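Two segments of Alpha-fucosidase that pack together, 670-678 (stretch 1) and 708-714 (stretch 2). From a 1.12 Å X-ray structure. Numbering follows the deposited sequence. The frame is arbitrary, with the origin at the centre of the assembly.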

# COMPACT_ATOMS: atom_id res chain seq x y z
N GLY A 670 -30.32 4.33 6.40
CA GLY A 670 -29.02 3.68 6.47
C GLY A 670 -27.86 4.58 6.86
O GLY A 670 -26.75 4.10 7.06
N TYR A 671 -28.11 5.89 6.95
CA TYR A 671 -27.09 6.81 7.45
C TYR A 671 -26.88 6.56 8.94
O TYR A 671 -27.85 6.43 9.69
CB TYR A 671 -27.49 8.27 7.20
CG TYR A 671 -26.53 9.28 7.79
CD1 TYR A 671 -25.38 9.66 7.08
CD2 TYR A 671 -26.75 9.83 9.05
CE1 TYR A 671 -24.49 10.59 7.62
CE2 TYR A 671 -25.87 10.75 9.59
CZ TYR A 671 -24.74 11.12 8.87
OH TYR A 671 -23.84 12.03 9.39
N GLN A 672 -25.62 6.47 9.37
CA GLN A 672 -25.31 6.26 10.78
C GLN A 672 -25.59 7.55 11.55
O GLN A 672 -24.83 8.51 11.47
CB GLN A 672 -23.87 5.78 10.96
CG GLN A 672 -23.49 5.45 12.40
CD GLN A 672 -22.10 4.86 12.51
OE1 GLN A 672 -21.69 4.02 11.70
NE2 GLN A 672 -21.35 5.29 13.52
N ALA A 673 -26.69 7.54 12.31
CA ALA A 673 -27.29 8.75 12.88
C ALA A 673 -26.39 9.56 13.82
O ALA A 673 -26.54 10.78 13.90
CB ALA A 673 -28.62 8.41 13.57
N ASP A 674 -25.46 8.90 14.50
CA ASP A 674 -24.54 9.62 15.39
C ASP A 674 -23.44 10.37 14.63
O ASP A 674 -22.57 11.00 15.25
CB ASP A 674 -23.98 8.70 16.49
CG ASP A 674 -22.99 7.65 15.97
OD1 ASP A 674 -22.57 7.71 14.79
OD2 ASP A 674 -22.63 6.76 16.76
N ASN A 675 -23.48 10.30 13.30
CA ASN A 675 -22.56 11.03 12.40
C ASN A 675 -21.14 10.48 12.33
O ASN A 675 -20.29 11.04 11.62
CB ASN A 675 -22.53 12.53 12.71
CG ASN A 675 -23.89 13.18 12.64
OD1 ASN A 675 -24.63 13.02 11.67
ND2 ASN A 675 -24.23 13.94 13.68
N GLN A 676 -20.87 9.40 13.05
CA GLN A 676 -19.51 8.88 13.19
C GLN A 676 -19.24 7.62 12.38
O GLN A 676 -18.47 6.76 12.80
CB GLN A 676 -19.19 8.62 14.66
CG GLN A 676 -19.09 9.86 15.54
CD GLN A 676 -18.68 9.50 16.95
OE1 GLN A 676 -17.56 9.04 17.19
NE2 GLN A 676 -19.59 9.70 17.89
N HIS A 677 -19.85 7.50 11.20
CA HIS A 677 -19.59 6.35 10.34
C HIS A 677 -18.10 6.19 10.06
O HIS A 677 -17.39 7.17 9.84
CB HIS A 677 -20.38 6.45 9.04
CG HIS A 677 -20.22 5.25 8.15
ND1 HIS A 677 -20.63 3.99 8.52
CD2 HIS A 677 -19.68 5.12 6.91
CE1 HIS A 677 -20.35 3.13 7.55
NE2 HIS A 677 -19.78 3.80 6.56
N ARG A 678 -17.63 4.94 10.08
CA ARG A 678 -16.20 4.65 9.97
C ARG A 678 -15.59 5.05 8.62
O ARG A 678 -14.47 5.57 8.57
CB ARG A 678 -15.93 3.17 10.26
CG ARG A 678 -14.46 2.84 10.39
CD ARG A 678 -14.28 1.47 10.99
NE ARG A 678 -12.88 1.15 11.23
CZ ARG A 678 -12.26 0.09 10.74
NH1 ARG A 678 -12.91 -0.79 9.98
NH2 ARG A 678 -10.98 -0.11 11.02
N ARG A 708 -14.90 16.72 11.17
CA ARG A 708 -15.21 16.90 12.59
C ARG A 708 -16.37 16.01 13.02
O ARG A 708 -16.29 15.34 14.05
CB ARG A 708 -15.47 18.36 12.94
CG ARG A 708 -14.21 19.23 12.96
CD ARG A 708 -14.45 20.57 13.65
NE ARG A 708 -15.61 21.29 13.12
CZ ARG A 708 -15.59 22.11 12.07
NH1 ARG A 708 -14.46 22.35 11.42
NH2 ARG A 708 -16.71 22.71 11.68
N TYR A 709 -17.45 16.00 12.23
CA TYR A 709 -18.58 15.13 12.53
C TYR A 709 -18.18 13.66 12.55
O TYR A 709 -18.62 12.90 13.41
CB TYR A 709 -19.73 15.35 11.55
CG TYR A 709 -20.59 16.56 11.83
CD1 TYR A 709 -21.43 16.60 12.95
CD2 TYR A 709 -20.59 17.65 10.96
CE1 TYR A 709 -22.24 17.72 13.20
CE2 TYR A 709 -21.40 18.76 11.20
CZ TYR A 709 -22.22 18.79 12.32
OH TYR A 709 -23.01 19.89 12.57
N ARG A 710 -17.35 13.25 11.59
CA ARG A 710 -16.95 11.84 11.51
C ARG A 710 -15.98 11.40 12.60
O ARG A 710 -16.02 10.25 13.03
CB ARG A 710 -16.36 11.52 10.14
CG ARG A 710 -16.78 10.16 9.60
CD ARG A 710 -18.23 10.16 9.13
NE ARG A 710 -18.38 9.46 7.85
CZ ARG A 710 -19.23 9.82 6.89
NH1 ARG A 710 -20.04 10.86 7.05
NH2 ARG A 710 -19.26 9.12 5.76
N CYS A 711 -15.12 12.32 13.06
CA CYS A 711 -13.95 11.95 13.86
C CYS A 711 -14.05 12.26 15.35
O CYS A 711 -13.20 11.81 16.12
CB CYS A 711 -12.69 12.63 13.28
SG CYS A 711 -12.24 12.04 11.65
N PHE A 712 -15.07 13.01 15.73
CA PHE A 712 -15.26 13.44 17.12
C PHE A 712 -16.56 12.90 17.71
O PHE A 712 -17.57 12.76 17.01
CB PHE A 712 -15.28 14.97 17.20
CG PHE A 712 -13.92 15.61 17.05
CD1 PHE A 712 -13.22 16.04 18.17
CD2 PHE A 712 -13.36 15.80 15.79
CE1 PHE A 712 -11.97 16.64 18.03
CE2 PHE A 712 -12.11 16.40 15.65
CZ PHE A 712 -11.41 16.82 16.78
N LYS A 713 -16.51 12.57 19.00
CA LYS A 713 -17.72 12.34 19.78
C LYS A 713 -17.75 13.48 20.78
O LYS A 713 -16.92 13.54 21.69
CB LYS A 713 -17.65 10.98 20.50
CG LYS A 713 -18.92 10.62 21.27
CD LYS A 713 -18.78 9.30 22.02
CE LYS A 713 -19.09 8.10 21.13
NZ LYS A 713 -19.07 6.82 21.90
N GLY A 714 -18.69 14.41 20.57
CA GLY A 714 -18.67 15.68 21.28
C GLY A 714 -17.42 16.45 20.90
O GLY A 714 -17.17 16.69 19.71
O HOH W 1 -21.05 12.31 9.37
O HOH W 2 -15.28 8.62 15.07

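Stretch 1 has no regular helix or strand, whereas stretch 2 leaves a helix at Phe-712 and continues as a short strand. The closest CA pair across the stretches is Gln-676 CA and Arg-710 CA, 4.3 Å apart, and 422 Å² is buried in total. No clear direct hydrogen bond crosses the interface; packing and two waters join the stretches.

Tyr-671 reaches this contact through the end of its side chain. Tyr-671 OH donates to Asn-675 OD1 (2.6 Å) and accepts from water 1 (2.8 Å). That water also donates to Asn-675 O (2.7 Å) and accepts from Arg-710 NH1 (2.9 Å), so one molecule ties the phenol and a carbonyl to the guanidinium.

A type I turn from Gln-672 to Asn-675, closed by Asn-675 N to Gln-672 O at 2.9 Å, leads into the contact at Asn-675. Asp-674 OD1 braces it, accepting from Gln-672 NE2 and from Gln-676 N, each at 3.0 Å.

The CA-to-CB bond of Asn-675 points toward stretch 2, and Asn-675 ND2 lies 3.9 Å from Tyr-709 CD1. Asn-675 O lies 3.1 Å from Tyr-709 O; two acceptors cannot bond, but Arg-710 CA offers a CA-H...O contact to Asn-675 O (3.4 Å, 151° at H), and water 1 supplies a stronger donor.

The CA-to-CB bond of Gln-676 points away overall, yet its side chain runs back along stretch 2: Gln-676 CG is 3.7 Å from Tyr-709 O, and Gln-676 NE2 is 3.5 Å from Lys-713 CB. Water 2 donates to both Gln-676 OE1 (3.1 Å) and Arg-710 O (2.7 Å), bridging side chain to backbone.

At His-677, CB sits over one face of the Arg-710 guanidinium, 3.8 Å from Arg-710 NE, while Arg-710 NH2 lies at the imidazole edge. His-677 O also approaches Arg-710 CG to 3.1 Å.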